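Local coordinates for transcriptional activator ToxR (Vibrio vulnificus, PDB 6UTC), which probably senses periplasmic signals such as bile salts through this domain, together with ToxS, and regulates transcription as a membrane-bound activator, at residues L18-V22 / M40-R44. Residues are numbered along the deposited sequence; the frame is centred on the assembly and turned at random.
Sequences LLENV and MPSIR
The methyl end of Met40 lies against the side chain of Glu20, with Met40 CE 3.8 Å from Glu20 CB and 3.6 Å from Glu20 OE1. The contact joins the outermost strand 16-22 of the mixed five-stranded sheet of this alpha-beta domain to the first turn of helix 40-52, which packs on one face of that sheet. A classic beta bulge, in which Leu19 and Glu20 both face Val27, interrupts the strand here. Leu19, Glu20 and Val22 all point toward the helix. The Met40 chain is bent at both chi2 and chi3, and these bends bring CE back toward strand 16-22. Met40 SD packs 4.3 Å from Leu19 CB. Val22 CG2 sits 4.2 Å from Arg44 CG and 4.4 Å from Met40 CE. Arg44 crosses Glu20 at about a right angle and grips it side-on in a salt bridge. Met40 CB lies over one face of the guanidinium, toward its rim. Two bonds hold the carboxylate and guanidinium nearly coplanar, 21° apart, which probably limits rotation of either group. Arg44 NH2 meets the syn lone pair of Glu20 OE1 at 2.8 Å, and Arg44 NE reaches Glu20 OE2, also at 2.8 Å, nearly straight at 168°.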
loop_
_atom_site.group_PDB
_atom_site.type_symbol
_atom_site.label_atom_id
_atom_site.label_comp_id
_atom_site.label_asym_id
_atom_site.label_seq_id
_atom_site.Cartn_x
_atom_site.Cartn_y
_atom_site.Cartn_z
ATOM N N LEU A 18 -2.996 2.764 12.105
ATOM C CA LEU A 18 -3.720 3.047 10.867
ATOM C C LEU A 18 -3.378 4.439 10.362
ATOM O O LEU A 18 -3.816 5.439 10.941
ATOM C CB LEU A 18 -5.223 2.934 11.100
ATOM C CG LEU A 18 -6.139 3.179 9.895
ATOM C CD1 LEU A 18 -5.979 2.127 8.835
ATOM C CD2 LEU A 18 -7.587 3.245 10.371
ATOM N N LEU A 19 -2.623 4.505 9.261
ATOM C CA LEU A 19 -2.379 5.784 8.608
ATOM C C LEU A 19 -3.651 6.352 8.006
ATOM O O LEU A 19 -3.921 7.553 8.126
ATOM C CB LEU A 19 -1.332 5.617 7.520
ATOM C CG LEU A 19 0.052 5.248 8.011
ATOM C CD1 LEU A 19 1.015 5.140 6.842
ATOM C CD2 LEU A 19 0.549 6.294 8.993
ATOM N N GLU A 20 -4.437 5.515 7.346
ATOM C CA GLU A 20 -5.641 5.978 6.682
ATOM C C GLU A 20 -6.378 4.759 6.168
ATOM O O GLU A 20 -5.751 3.781 5.763
ATOM C CB GLU A 20 -5.277 6.888 5.501
ATOM C CG GLU A 20 -6.460 7.550 4.827
ATOM C CD GLU A 20 -6.032 8.686 3.929
ATOM O OE1 GLU A 20 -5.266 9.553 4.399
ATOM O OE2 GLU A 20 -6.451 8.687 2.752
ATOM N N ASN A 21 -7.701 4.818 6.193
ATOM C CA ASN A 21 -8.511 3.871 5.450
ATOM C C ASN A 21 -8.774 4.483 4.079
ATOM O O ASN A 21 -9.401 5.546 3.979
ATOM C CB ASN A 21 -9.826 3.598 6.178
ATOM C CG ASN A 21 -10.564 2.429 5.597
ATOM O OD1 ASN A 21 -10.991 2.465 4.444
ATOM N ND2 ASN A 21 -10.715 1.370 6.386
ATOM N N VAL A 22 -8.259 3.847 3.034
ATOM C CA VAL A 22 -8.383 4.350 1.669
ATOM C C VAL A 22 -9.343 3.420 0.935
ATOM O O VAL A 22 -8.956 2.328 0.510
ATOM C CB VAL A 22 -7.026 4.427 0.964
ATOM C CG1 VAL A 22 -7.200 4.971 -0.442
ATOM C CG2 VAL A 22 -6.062 5.303 1.746
ATOM N N MET A 40 1.434 10.083 1.481
ATOM C CA MET A 40 0.030 9.718 1.332
ATOM C C MET A 40 -0.538 9.943 -0.064
ATOM O O MET A 40 -1.271 9.063 -0.531
ATOM C CB MET A 40 -0.849 10.302 2.448
ATOM C CG MET A 40 -0.702 9.593 3.804
ATOM S SD MET A 40 -0.964 7.788 3.804
ATOM C CE MET A 40 -2.544 7.625 2.977
ATOM N N PRO A 41 -0.265 11.045 -0.772
ATOM C CA PRO A 41 -0.827 11.160 -2.124
ATOM C C PRO A 41 -0.367 10.048 -3.046
ATOM O O PRO A 41 -1.164 9.544 -3.849
ATOM C CB PRO A 41 -0.369 12.552 -2.576
ATOM C CG PRO A 41 -0.224 13.302 -1.318
ATOM C CD PRO A 41 0.355 12.311 -0.344
ATOM N N SER A 42 0.900 9.630 -2.927
ATOM C CA SER A 42 1.390 8.506 -3.717
ATOM C C SER A 42 0.730 7.210 -3.296
ATOM O O SER A 42 0.352 6.404 -4.150
ATOM C CB SER A 42 2.896 8.346 -3.551
ATOM O OG SER A 42 3.585 9.491 -4.010
ATOM N N ILE A 43 0.614 6.980 -1.984
ATOM C CA ILE A 43 -0.031 5.761 -1.508
ATOM C C ILE A 43 -1.467 5.694 -2.003
ATOM O O ILE A 43 -1.931 4.641 -2.448
ATOM C CB ILE A 43 0.057 5.653 0.026
ATOM C CG1 ILE A 43 1.506 5.469 0.485
ATOM C CG2 ILE A 43 -0.785 4.476 0.515
ATOM C CD1 ILE A 43 1.668 5.616 1.987
ATOM N N ARG A 44 -2.194 6.814 -1.931
ATOM C CA ARG A 44 -3.584 6.813 -2.380
ATOM C C ARG A 44 -3.689 6.476 -3.859
ATOM O O ARG A 44 -4.574 5.720 -4.270
ATOM C CB ARG A 44 -4.243 8.164 -2.086
ATOM C CG ARG A 44 -4.457 8.428 -0.601
ATOM C CD ARG A 44 -4.945 9.844 -0.383
ATOM N NE ARG A 44 -4.862 10.232 1.025
ATOM C CZ ARG A 44 -4.233 11.311 1.464
ATOM N NH1 ARG A 44 -3.634 12.149 0.622
ATOM N NH2 ARG A 44 -4.199 11.556 2.768
#